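PDB 5J72: putative N-acetylmuramoyl-L-alanine amidase,autolysin cwp6 from Peptoclostridium difficile, which probably cleaves the amide bond between N-acetylmuramoyl and L-alanine in peptidoglycan as a zinc-dependent autolysin, and carries CWB2 modules that attach it to the cell wall. Local coordinates for residues K452-P458 with I497-R503; E477-T481 with S528-N532; N483-T488 with V622-T627; G536-G540 with D608-D612. The contacts are given in a common frame with arbitrary orientation. Where two conformers were deposited one is given. Numbering follows the deposited sequence.

Interaction 1: residues K452-P458 with I497-R503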
loop_
_atom_site.group_PDB
_atom_site.type_symbol
_atom_site.label_atom_id
_atom_site.label_comp_id
_atom_site.label_asym_id
_atom_site.label_seq_id
_atom_site.Cartn_x
_atom_site.Cartn_y
_atom_site.Cartn_z
ATOM N N LYS A 452 -13.004 -24.070 4.188
ATOM C CA LYS A 452 -12.419 -24.862 3.115
ATOM C C LYS A 452 -10.991 -24.367 2.786
ATOM O O LYS A 452 -10.712 -23.163 2.927
ATOM C CB LYS A 452 -13.334 -24.760 1.888
ATOM C CG LYS A 452 -14.767 -25.244 2.190
ATOM C CD LYS A 452 -14.790 -26.712 2.695
ATOM C CE LYS A 452 -16.182 -27.115 3.192
ATOM N NZ LYS A 452 -16.358 -28.591 3.102
ATOM N N THR A 453 -10.093 -25.291 2.382
ATOM C CA THR A 453 -8.723 -24.972 2.006
ATOM C C THR A 453 -8.415 -25.465 0.592
ATOM O O THR A 453 -8.720 -26.603 0.257
ATOM C CB THR A 453 -7.761 -25.614 2.958
ATOM O OG1 THR A 453 -8.008 -25.045 4.249
ATOM C CG2 THR A 453 -6.288 -25.379 2.558
ATOM N N VAL A 454 -7.817 -24.612 -0.236
ATOM C CA VAL A 454 -7.485 -24.987 -1.618
ATOM C C VAL A 454 -5.995 -24.680 -1.807
ATOM O O VAL A 454 -5.496 -23.700 -1.260
ATOM C CB VAL A 454 -8.317 -24.136 -2.604
ATOM C CG1 VAL A 454 -7.853 -24.342 -4.027
ATOM C CG2 VAL A 454 -9.800 -24.507 -2.506
ATOM N N VAL A 455 -5.307 -25.508 -2.567
ATOM C CA VAL A 455 -3.924 -25.228 -2.909
ATOM C C VAL A 455 -3.992 -24.848 -4.367
ATOM O O VAL A 455 -4.594 -25.547 -5.189
ATOM C CB VAL A 455 -3.000 -26.403 -2.661
ATOM C CG1 VAL A 455 -1.614 -26.163 -3.320
ATOM C CG2 VAL A 455 -2.817 -26.643 -1.155
ATOM N N ILE A 456 -3.391 -23.668 -4.719
ATOM C CA ILE A 456 -3.348 -23.198 -6.097
ATOM C C ILE A 456 -1.868 -23.328 -6.551
ATOM O O ILE A 456 -0.980 -22.855 -5.856
ATOM C CB ILE A 456 -3.790 -21.709 -6.155
ATOM C CG1 ILE A 456 -5.310 -21.566 -5.745
ATOM C CG2 ILE A 456 -3.579 -21.161 -7.546
ATOM C CD1 ILE A 456 -6.230 -22.354 -6.770
ATOM N N ASP A 457 -1.645 -23.952 -7.715
ATOM C CA ASP A 457 -0.274 -24.163 -8.198
ATOM C C ASP A 457 -0.050 -23.589 -9.596
ATOM O O ASP A 457 -0.455 -24.171 -10.608
ATOM C CB ASP A 457 -0.027 -25.714 -8.192
ATOM C CG ASP A 457 1.296 -26.113 -8.838
ATOM O OD1 ASP A 457 2.321 -25.499 -8.498
ATOM O OD2 ASP A 457 1.285 -27.052 -9.706
ATOM N N PRO A 458 0.573 -22.424 -9.709
ATOM C CA PRO A 458 0.888 -21.777 -11.015
ATOM C C PRO A 458 2.032 -22.625 -11.650
ATOM O O PRO A 458 3.112 -22.668 -11.055
ATOM C CB PRO A 458 1.328 -20.363 -10.625
ATOM C CG PRO A 458 1.161 -20.251 -9.122
ATOM C CD PRO A 458 1.052 -21.628 -8.561
ATOM N N ILE A 497 -12.523 -18.688 1.500
ATOM C CA ILE A 497 -11.852 -19.983 1.357
ATOM C C ILE A 497 -10.349 -19.772 1.615
ATOM O O ILE A 497 -9.810 -18.801 1.120
ATOM C CB ILE A 497 -12.164 -20.536 -0.098
ATOM C CG1 ILE A 497 -13.672 -20.962 -0.176
ATOM C CG2 ILE A 497 -11.249 -21.754 -0.429
ATOM C CD1 ILE A 497 -14.342 -20.922 -1.584
ATOM N N ASN A 498 -9.714 -20.604 2.380
ATOM C CA ASN A 498 -8.296 -20.493 2.655
ATOM C C ASN A 498 -7.518 -20.962 1.455
ATOM O O ASN A 498 -7.836 -22.025 0.936
ATOM C CB ASN A 498 -7.918 -21.373 3.825
ATOM C CG ASN A 498 -8.731 -21.018 5.035
ATOM O OD1 ASN A 498 -9.225 -21.918 5.727
ATOM N ND2 ASN A 498 -8.971 -19.728 5.293
ATOM N N VAL A 499 -6.489 -20.209 1.037
ATOM C CA VAL A 499 -5.720 -20.595 -0.127
ATOM C C VAL A 499 -4.293 -20.611 0.168
ATOM O O VAL A 499 -3.789 -19.651 0.751
ATOM C CB VAL A 499 -5.966 -19.626 -1.303
ATOM C CG1 VAL A 499 -5.222 -20.107 -2.564
ATOM C CG2 VAL A 499 -7.443 -19.526 -1.595
ATOM N N VAL A 500 -3.607 -21.690 -0.197
ATOM C CA VAL A 500 -2.152 -21.705 -0.069
ATOM C C VAL A 500 -1.622 -21.752 -1.513
ATOM O O VAL A 500 -2.025 -22.649 -2.265
ATOM C CB VAL A 500 -1.604 -22.954 0.697
ATOM C CG1 VAL A 500 -0.090 -22.953 0.653
ATOM C CG2 VAL A 500 -2.087 -22.980 2.172
ATOM N N MET A 501 -0.732 -20.852 -1.913
ATOM C CA MET A 501 -0.209 -20.932 -3.275
ATOM C C MET A 501 1.117 -21.692 -3.241
ATOM O O MET A 501 1.908 -21.460 -2.338
ATOM C CB MET A 501 0.075 -19.517 -3.830
ATOM C CG MET A 501 -1.209 -18.632 -3.961
ATOM S SD MET A 501 -0.908 -17.131 -4.865
ATOM C CE MET A 501 -0.647 -17.818 -6.552
ATOM N N THR A 502 1.400 -22.561 -4.191
ATOM C CA THR A 502 2.697 -23.254 -4.142
ATOM C C THR A 502 3.830 -22.217 -4.322
ATOM O O THR A 502 4.879 -22.354 -3.722
ATOM C CB THR A 502 2.779 -24.354 -5.235
ATOM O OG1 THR A 502 2.482 -23.761 -6.489
ATOM C CG2 THR A 502 1.814 -25.511 -4.984
ATOM N N ARG A 503 3.602 -21.192 -5.137
ATOM C CA ARG A 503 4.532 -20.084 -5.296
ATOM C C ARG A 503 3.704 -18.828 -5.577
ATOM O O ARG A 503 2.625 -18.921 -6.219
ATOM C CB ARG A 503 5.534 -20.330 -6.446
ATOM C CG ARG A 503 4.882 -20.367 -7.846
ATOM C CD ARG A 503 5.954 -20.509 -8.978
ATOM N NE ARG A 503 5.330 -20.624 -10.317
ATOM C CZ ARG A 503 5.299 -19.622 -11.181
ATOM N NH1 ARG A 503 5.812 -18.441 -10.889
ATOM N NH2 ARG A 503 4.755 -19.819 -12.389
#
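Ile-456 lays its CG1 against CG1 of Val-499, 3.5 Å away, on the sheet face that also carries Val-454 and Met-501. On this face Val-454 CG2 meets Ile-497 CG2 at 3.7 Å and Pro-458 CG meets Met-501 CE at 4.0 Å. Helices 477-494 and 619-637 cover it. The other face holds Thr-453, Asn-498, Val-455 and Val-500.

The backbones form a parallel pair in register, Thr-453 with Asn-498 through Ile-456 with Met-501. Five hydrogen bonds join them: Asn-498 N to Lys-452 O and Val-454 N to Asn-498 O (both 2.8 Å), Val-500 N to Val-454 O and Ile-456 N to Val-500 O (both 3.0 Å), and Thr-502 N to Ile-456 O (2.9 Å). Strand 498-501 is the edge of the amidase sheet, while strand 453-458 also pairs with 525-532.

Polar side chains take over at the C-terminal ends. Thr-502 OG1 donates to Asp-457 OD1 (2.7 Å), and Arg-503 NE to Pro-458 O (3.1 Å). Arg-514 forms a salt bridge with Asp-457, and Arg-503 also bonds to Gly-459 O. The contact thus joins an apolar face under the helices to a buried polar network at the strand ends, beside the zinc ligands His-460 and His-530.

Interaction 2: residues E477-T481 with S528-N532; sequences EKKYT and SIHYN. With ZN (zinc ion), chain I.
Tyr-531, Glu-477 and Thr-481 carry most of this contact, in which the first turn of a helix meets the end of a strand at the zinc site. Residues 477-481 are helical, with Thr-481 N hydrogen-bonded to Glu-477 O at 2.7 Å. Residues 528-532 are extended. The two axes approach to 7.7 Å, and their directions differ by 134°. CA atoms lie 5.8 Å apart for Glu-477 and Tyr-531, and 5.7 Å for Thr-481 and His-530.

The Glu-477 side chain is fully extended, with chi1 and chi2 both t. Its OE1 binds zinc at 2.2 Å and accepts from Tyr-531 N at 3.0 Å. His-530, chi1 m, binds the same ion through ND1 at 2.2 Å. Three waters lie 2.2 to 2.4 Å from the zinc, and His-460 completes the site. Glu-477 OE2 accepts from Ala-467 N and from water 1, the latter at 2.7 Å. This His-Glu-His set is the zinc site of Amidase_3 enzymes.

The Tyr-531 ring, chi1 m, takes Tyr-480 CB over its face, 4.0 Å from the centroid. The edge of the Tyr-480 ring points to that face in a T-shaped pair, centroids 5.7 Å apart and planes at 67°. Thr-481, chi1 p, sets CG2 at the Tyr-531 ring edge, 3.8 Å from CD2, and 3.1 Å from Ile-529 O. Thr-481 OG1 hydrogen-bonds to Gly-459 O.

Tyr-531 OH and Thr-484 OG1 share a hydrogen bond, one turn further along helix 477-494. Strand 525-532 runs between strands 453-458 and 599-606.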
loop_
_atom_site.group_PDB
_atom_site.type_symbol
_atom_site.label_atom_id
_atom_site.label_comp_id
_atom_site.label_asym_id
_atom_site.label_seq_id
_atom_site.Cartn_x
_atom_site.Cartn_y
_atom_site.Cartn_z
ATOM N N GLU A 477 4.497 -19.169 -20.529
ATOM C CA GLU A 477 3.521 -19.843 -19.674
ATOM C C GLU A 477 3.734 -19.510 -18.156
ATOM O O GLU A 477 2.742 -19.274 -17.434
ATOM C CB GLU A 477 3.626 -21.358 -19.897
ATOM C CG GLU A 477 2.628 -22.170 -19.052
ATOM C CD GLU A 477 2.743 -23.678 -19.301
ATOM O OE1 GLU A 477 1.986 -24.435 -18.682
ATOM O OE2 GLU A 477 3.602 -24.108 -20.099
ATOM N N LYS A 478 4.991 -19.523 -17.662
ATOM C CA LYS A 478 5.243 -19.281 -16.228
ATOM C C LYS A 478 4.724 -17.914 -15.747
ATOM O O LYS A 478 4.362 -17.763 -14.566
ATOM C CB LYS A 478 6.752 -19.432 -15.897
ATOM C CG LYS A 478 7.633 -18.254 -16.386
ATOM C CD LYS A 478 9.026 -18.323 -15.661
ATOM C CE LYS A 478 10.097 -17.479 -16.327
ATOM N NZ LYS A 478 11.272 -17.330 -15.385
ATOM N N LYS A 479 4.651 -16.928 -16.615
ATOM C CA LYS A 479 4.138 -15.655 -16.107
ATOM C C LYS A 479 2.584 -15.587 -16.224
ATOM O O LYS A 479 1.922 -14.946 -15.405
ATOM C CB LYS A 479 4.663 -14.515 -16.927
ATOM C CG LYS A 479 6.184 -14.476 -16.905
ATOM C CD LYS A 479 6.683 -13.470 -17.878
ATOM C CE LYS A 479 8.174 -13.294 -17.703
ATOM N NZ LYS A 479 8.689 -12.331 -18.697
ATOM N N TYR A 480 2.032 -16.224 -17.265
ATOM C CA TYR A 480 0.589 -16.175 -17.405
ATOM C C TYR A 480 0.015 -17.073 -16.332
ATOM O O TYR A 480 -1.082 -16.767 -15.825
ATOM C CB TYR A 480 0.182 -16.714 -18.781
ATOM C CG TYR A 480 0.065 -15.607 -19.788
ATOM C CD1 TYR A 480 -1.184 -15.133 -20.186
ATOM C CD2 TYR A 480 1.199 -15.043 -20.367
ATOM C CE1 TYR A 480 -1.304 -14.134 -21.131
ATOM C CE2 TYR A 480 1.088 -14.034 -21.322
ATOM C CZ TYR A 480 -0.167 -13.585 -21.704
ATOM O OH TYR A 480 -0.317 -12.607 -22.662
ATOM N N THR A 481 0.735 -18.172 -15.967
ATOM C CA THR A 481 0.096 -19.006 -14.932
ATOM C C THR A 481 0.155 -18.252 -13.634
ATOM O O THR A 481 -0.804 -18.340 -12.841
ATOM C CB THR A 481 0.782 -20.398 -14.748
ATOM O OG1 THR A 481 2.138 -20.213 -14.347
ATOM C CG2 THR A 481 0.769 -21.215 -16.022
ATOM N N SER A 528 -3.707 -27.150 -10.324
ATOM C CA SER A 528 -2.521 -26.707 -11.028
ATOM C C SER A 528 -2.984 -25.923 -12.226
ATOM O O SER A 528 -3.937 -26.333 -12.901
ATOM C CB SER A 528 -1.659 -27.929 -11.388
ATOM O OG SER A 528 -0.477 -27.553 -12.075
ATOM N N ILE A 529 -2.357 -24.774 -12.531
ATOM C CA ILE A 529 -2.804 -23.929 -13.608
ATOM C C ILE A 529 -1.697 -23.840 -14.617
ATOM O O ILE A 529 -0.578 -23.434 -14.281
ATOM C CB ILE A 529 -3.180 -22.502 -13.044
ATOM C CG1 ILE A 529 -4.452 -22.645 -12.148
ATOM C CG2 ILE A 529 -3.517 -21.513 -14.183
ATOM C CD1 ILE A 529 -4.829 -21.351 -11.417
ATOM N N HIS A 530 -2.012 -24.198 -15.849
ATOM C CA HIS A 530 -1.057 -24.254 -16.949
ATOM C C HIS A 530 -1.637 -23.663 -18.241
ATOM O O HIS A 530 -2.832 -23.367 -18.300
ATOM C CB HIS A 530 -0.690 -25.733 -17.201
ATOM C CG HIS A 530 0.247 -26.293 -16.166
ATOM N ND1 HIS A 530 1.598 -26.543 -16.443
ATOM C CD2 HIS A 530 0.024 -26.626 -14.862
ATOM C CE1 HIS A 530 2.119 -26.992 -15.306
ATOM N NE2 HIS A 530 1.230 -27.066 -14.317
ATOM N N TYR A 531 -0.782 -23.453 -19.268
ATOM C CA TYR A 531 -1.235 -22.986 -20.584
ATOM C C TYR A 531 -0.741 -24.029 -21.615
ATOM O O TYR A 531 0.368 -24.549 -21.453
ATOM C CB TYR A 531 -0.701 -21.587 -20.888
ATOM C CG TYR A 531 -1.579 -20.537 -20.246
ATOM C CD1 TYR A 531 -2.556 -19.872 -20.981
ATOM C CD2 TYR A 531 -1.479 -20.253 -18.885
ATOM C CE1 TYR A 531 -3.422 -18.967 -20.377
ATOM C CE2 TYR A 531 -2.343 -19.345 -18.272
ATOM C CZ TYR A 531 -3.315 -18.710 -19.019
ATOM O OH TYR A 531 -4.175 -17.818 -18.411
ATOM N N ASN A 532 -1.575 -24.383 -22.616
ATOM C CA ASN A 532 -1.243 -25.418 -23.617
ATOM C C ASN A 532 -0.449 -24.859 -24.765
ATOM O O ASN A 532 -0.261 -23.645 -24.872
ATOM C CB ASN A 532 -2.505 -26.025 -24.226
ATOM C CG ASN A 532 -2.632 -27.464 -23.905
ATOM O OD1 ASN A 532 -1.630 -28.177 -23.937
ATOM N ND2 ASN A 532 -3.808 -27.974 -23.532
HETATM ZN ZN ZN I . 2.591 -26.545 -18.403
HETATM O O HOH W 1 3.853 -26.797 -20.366
HETATM O O HOH W 2 1.134 -27.115 -19.890
HETATM O O HOH W 3 3.052 -28.637 -18.160
#

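Interaction 3: residues N483-T488 with V622-T627; sequences NTALAT and VKTMGT
This is a close helix-helix packing on one face of the amidase sheet, between helix 477-494 and the C-terminal helix 619-637. Both segments are regular helix. Their axes come within 7.0 Å and cross at -52°.

Gly-626 marks the tightest point, its CA 4.3 Å from that of Thr-488. A CB there would clash with Thr-484 O and Ala-487 CB. Without one, Gly-626 CA reaches Thr-484 O at 3.4 Å in a CA-H...O contact. Ala-487 points its CB toward the other helix, 3.6 Å from Lys-623 O and 4.0 Å from Gly-626 CA. Val-622, chi1 t, places CG1 3.5 Å from Thr-484 OG1, which is already hydrogen-bonded to Tyr-480 O and Tyr-531 OH. Thr-484 CG2 meets Met-625 CG at 3.8 Å.

Thr-488, chi1 m, donates from OG1 to Gly-626 O at 2.8 Å. Water 4 bridges Ala-487 O (2.6 Å) and Thr-627 OG1 (2.9 Å). Small residues therefore let the two backbones come close enough for a threonine hydroxyl to bond directly to a carbonyl of the facing helix.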
loop_
_atom_site.group_PDB
_atom_site.type_symbol
_atom_site.label_atom_id
_atom_site.label_comp_id
_atom_site.label_asym_id
_atom_site.label_seq_id
_atom_site.Cartn_x
_atom_site.Cartn_y
_atom_site.Cartn_z
ATOM N N ASN A 483 0.062 -14.886 -13.069
ATOM C CA ASN A 483 -0.965 -13.811 -13.053
ATOM C C ASN A 483 -2.398 -14.435 -12.957
ATOM O O ASN A 483 -3.230 -13.898 -12.259
ATOM C CB ASN A 483 -0.854 -12.987 -14.296
ATOM C CG ASN A 483 0.449 -12.211 -14.280
ATOM O OD1 ASN A 483 0.902 -11.829 -13.180
ATOM N ND2 ASN A 483 1.152 -12.062 -15.425
ATOM N N THR A 484 -2.628 -15.571 -13.643
ATOM C CA THR A 484 -3.946 -16.210 -13.565
ATOM C C THR A 484 -4.180 -16.705 -12.124
ATOM O O THR A 484 -5.232 -16.452 -11.527
ATOM C CB THR A 484 -3.979 -17.428 -14.524
ATOM O OG1 THR A 484 -3.762 -16.962 -15.831
ATOM C CG2 THR A 484 -5.378 -18.169 -14.448
ATOM N N ALA A 485 -3.156 -17.382 -11.544
ATOM C CA ALA A 485 -3.271 -17.968 -10.228
ATOM C C ALA A 485 -3.454 -16.932 -9.149
ATOM O O ALA A 485 -4.180 -17.203 -8.159
ATOM C CB ALA A 485 -2.037 -18.873 -9.893
ATOM N N LEU A 486 -2.848 -15.790 -9.273
ATOM C CA LEU A 486 -3.018 -14.744 -8.227
ATOM C C LEU A 486 -4.514 -14.327 -8.241
ATOM O O LEU A 486 -5.094 -14.104 -7.179
ATOM C CB LEU A 486 -2.113 -13.492 -8.566
ATOM C CG LEU A 486 -0.600 -13.849 -8.204
ATOM C CD1 LEU A 486 0.373 -12.839 -8.941
ATOM C CD2 LEU A 486 -0.362 -13.804 -6.654
ATOM N N ALA A 487 -5.074 -14.206 -9.432
ATOM C CA ALA A 487 -6.496 -13.769 -9.529
ATOM C C ALA A 487 -7.430 -14.853 -8.968
ATOM O O ALA A 487 -8.433 -14.535 -8.329
ATOM C CB ALA A 487 -6.812 -13.456 -10.974
ATOM N N THR A 488 -7.126 -16.149 -9.219
ATOM C CA THR A 488 -7.925 -17.214 -8.629
ATOM C C THR A 488 -7.846 -17.164 -7.115
ATOM O O THR A 488 -8.841 -17.348 -6.393
ATOM C CB THR A 488 -7.350 -18.604 -9.084
ATOM O OG1 THR A 488 -7.408 -18.643 -10.500
ATOM C CG2 THR A 488 -8.144 -19.805 -8.431
ATOM N N VAL A 622 -6.773 -11.598 -18.148
ATOM C CA VAL A 622 -6.124 -12.704 -17.442
ATOM C C VAL A 622 -6.726 -12.805 -16.060
ATOM O O VAL A 622 -6.935 -13.894 -15.537
ATOM C CB VAL A 622 -4.586 -12.481 -17.385
ATOM C CG1 VAL A 622 -3.936 -13.517 -16.430
ATOM C CG2 VAL A 622 -4.012 -12.604 -18.777
ATOM N N LYS A 623 -7.022 -11.635 -15.447
ATOM C CA LYS A 623 -7.635 -11.670 -14.128
ATOM C C LYS A 623 -9.051 -12.375 -14.245
ATOM O O LYS A 623 -9.420 -13.143 -13.377
ATOM C CB LYS A 623 -7.778 -10.252 -13.590
ATOM C CG LYS A 623 -8.440 -10.282 -12.223
ATOM C CD LYS A 623 -8.550 -8.889 -11.598
ATOM C CE LYS A 623 -8.697 -9.048 -10.089
ATOM N NZ LYS A 623 -7.476 -9.658 -9.453
ATOM N N THR A 624 -9.787 -12.143 -15.331
ATOM C CA THR A 624 -11.109 -12.789 -15.487
ATOM C C THR A 624 -10.933 -14.316 -15.585
ATOM O O THR A 624 -11.694 -15.077 -14.999
ATOM C CB THR A 624 -11.795 -12.249 -16.735
ATOM O OG1 THR A 624 -12.026 -10.864 -16.475
ATOM C CG2 THR A 624 -13.143 -12.956 -17.024
ATOM N N MET A 625 -9.908 -14.750 -16.306
ATOM C CA MET A 625 -9.627 -16.187 -16.401
ATOM C C MET A 625 -9.400 -16.742 -15.023
ATOM O O MET A 625 -9.978 -17.783 -14.680
ATOM C CB MET A 625 -8.395 -16.408 -17.269
ATOM C CG MET A 625 -7.953 -17.893 -17.270
ATOM S SD MET A 625 -9.177 -19.021 -18.059
ATOM C CE MET A 625 -9.010 -18.547 -19.861
ATOM N N GLY A 626 -8.566 -16.059 -14.155
ATOM C CA GLY A 626 -8.340 -16.610 -12.825
ATOM C C GLY A 626 -9.612 -16.597 -11.977
ATOM O O GLY A 626 -9.870 -17.522 -11.201
ATOM N N THR A 627 -10.368 -15.513 -12.084
ATOM C CA THR A 627 -11.601 -15.430 -11.308
ATOM C C THR A 627 -12.571 -16.621 -11.663
ATOM O O THR A 627 -13.120 -17.247 -10.748
ATOM C CB THR A 627 -12.344 -14.136 -11.687
ATOM O OG1 THR A 627 -11.468 -13.039 -11.317
ATOM C CG2 THR A 627 -13.752 -14.055 -10.914
HETATM O O HOH W 4 -9.934 -12.472 -8.884
#

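Interaction 4: residues G536-G540 with D608-D612; sequences GSGNG and DNKSD
Two side chains of segment 608-612 hold the loop 536-540 by its backbone. Asp-612 OD1 accepts from Gly-540 N at 2.7 Å, and Asn-609 ND2 donates to Gly-536 O at 2.9 Å. Asp-612 has chi1 m, and its OD1 also accepts from Phe-606 N. Asn-609 has chi1 t.

Asn-609 is also the N-cap of helix 610-614. Its OD1 accepts from Asp-612 N at 2.9 Å, so one amide caps the helix with its oxygen and holds the loop with its nitrogen. Water 5 adds a bridge, donating to Gly-536 O at 3.2 Å and accepting from Lys-610 N at 2.9 Å.

The loop has no regular structure. Gly-536 and Asn-609 have the closest CA atoms, 4.8 Å apart. Gly-536 CA makes a CA-H...O contact of 3.3 Å with Asp-608 O. Gly-538 O lies 3.3 Å from Asn-609 CB. Asn-539 is extended (phi/psi -163/157) and points its CB toward the helix start, 3.3 Å from Asn-609 CG. Gly-540 then takes phi/psi 111/-177, where a CB would press on the preceding carbonyl.

Asp-608 OD1 accepts a hydrogen bond from Ser-534 N, earlier in the same loop. The loop joins strand 525-532 to strand 541-544, and Asn-539 O reaches Arg-575 of strand 574-578. Segment 608-612 follows strand 599-606, which lies between 525-532 and 541-544 in the sheet.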
loop_
_atom_site.group_PDB
_atom_site.type_symbol
_atom_site.label_atom_id
_atom_site.label_comp_id
_atom_site.label_asym_id
_atom_site.label_seq_id
_atom_site.Cartn_x
_atom_site.Cartn_y
_atom_site.Cartn_z
ATOM N N GLY A 536 0.374 -23.207 -34.005
ATOM C CA GLY A 536 -0.744 -22.273 -33.877
ATOM C C GLY A 536 -2.074 -23.004 -33.909
ATOM O O GLY A 536 -3.105 -22.469 -33.515
ATOM N N SER A 537 -2.016 -24.274 -34.385
ATOM C CA SER A 537 -3.131 -25.205 -34.569
ATOM C C SER A 537 -4.057 -25.420 -33.332
ATOM O O SER A 537 -5.191 -24.915 -33.329
ATOM C CB SER A 537 -2.568 -26.558 -34.994
ATOM O OG SER A 537 -3.596 -27.378 -35.521
ATOM N N GLY A 538 -3.594 -26.181 -32.310
ATOM C CA GLY A 538 -4.416 -26.429 -31.125
ATOM C C GLY A 538 -4.957 -25.135 -30.539
ATOM O O GLY A 538 -4.340 -24.081 -30.624
ATOM N N ASN A 539 -6.150 -25.214 -29.954
ATOM C CA ASN A 539 -6.810 -24.064 -29.331
ATOM C C ASN A 539 -7.909 -24.626 -28.432
ATOM O O ASN A 539 -8.352 -25.764 -28.642
ATOM C CB ASN A 539 -7.403 -23.081 -30.378
ATOM C CG ASN A 539 -8.538 -23.683 -31.207
ATOM O OD1 ASN A 539 -8.278 -24.270 -32.266
ATOM N ND2 ASN A 539 -9.802 -23.642 -30.767
ATOM N N GLY A 540 -8.327 -23.840 -27.425
ATOM C CA GLY A 540 -9.364 -24.277 -26.500
ATOM C C GLY A 540 -8.837 -24.545 -25.096
ATOM O O GLY A 540 -7.650 -24.356 -24.807
ATOM N N ASP A 608 -0.024 -20.422 -27.730
ATOM C CA ASP A 608 0.479 -20.234 -29.110
ATOM C C ASP A 608 -0.713 -20.182 -30.077
ATOM O O ASP A 608 -0.518 -20.316 -31.282
ATOM C CB ASP A 608 1.437 -21.391 -29.532
ATOM C CG ASP A 608 0.809 -22.784 -29.363
ATOM O OD1 ASP A 608 1.424 -23.779 -29.818
ATOM O OD2 ASP A 608 -0.307 -22.879 -28.767
ATOM N N ASN A 609 -1.954 -20.009 -29.579
ATOM C CA ASN A 609 -3.095 -19.876 -30.513
ATOM C C ASN A 609 -3.606 -18.419 -30.463
ATOM O O ASN A 609 -4.038 -17.953 -29.411
ATOM C CB ASN A 609 -4.231 -20.842 -30.190
ATOM C CG ASN A 609 -5.393 -20.624 -31.136
ATOM O OD1 ASN A 609 -6.297 -19.817 -30.842
ATOM N ND2 ASN A 609 -5.419 -21.276 -32.306
ATOM N N LYS A 610 -3.554 -17.697 -31.591
ATOM C CA LYS A 610 -3.969 -16.290 -31.623
ATOM C C LYS A 610 -5.414 -16.041 -31.197
ATOM O O LYS A 610 -5.682 -15.063 -30.495
ATOM C CB LYS A 610 -3.789 -15.726 -33.032
ATOM C CG LYS A 610 -3.294 -14.286 -32.968
ATOM C CD LYS A 610 -3.861 -13.417 -34.077
ATOM C CE LYS A 610 -3.479 -11.997 -33.795
ATOM N NZ LYS A 610 -4.577 -11.306 -33.084
ATOM N N SER A 611 -6.344 -16.881 -31.624
ATOM C CA SER A 611 -7.738 -16.661 -31.226
ATOM C C SER A 611 -7.903 -16.734 -29.646
ATOM O O SER A 611 -8.563 -15.878 -29.061
ATOM C CB SER A 611 -8.627 -17.687 -31.914
ATOM O OG SER A 611 -9.972 -17.557 -31.475
ATOM N N ASP A 612 -7.274 -17.746 -28.994
ATOM C CA ASP A 612 -7.300 -17.926 -27.532
ATOM C C ASP A 612 -6.624 -16.751 -26.853
ATOM O O ASP A 612 -7.205 -16.137 -25.968
ATOM C CB ASP A 612 -6.562 -19.226 -27.135
ATOM C CG ASP A 612 -7.332 -20.502 -27.374
ATOM O OD1 ASP A 612 -6.808 -21.587 -27.034
ATOM O OD2 ASP A 612 -8.467 -20.424 -27.891
HETATM O O HOH W 5 -2.775 -19.344 -33.829
#

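Overall arrangement
All four contacts lie in the amidase domain. Interactions 1, 2 and 3 touch one another, with centres 11 to 15 Å apart. Interactions 2 and 3 use successive parts of helix 477-494, and strand 498-501 of interaction 1 follows that helix. Strand 453-458 of interaction 1 neighbours strand 525-532 of interaction 2; Asp-457 and Ile-529 link them. Interaction 3 packs against these strands through Ala-485 and Thr-488. Interaction 4 comes after interactions 1 and 2 along the chain and within the span of interaction 3. Interaction 2 holds two zinc ligands, and interactions 1 and 3 pack beside it. Interaction 4 lies farther out, its centre 14 Å from interaction 2, the only one of the three it meets.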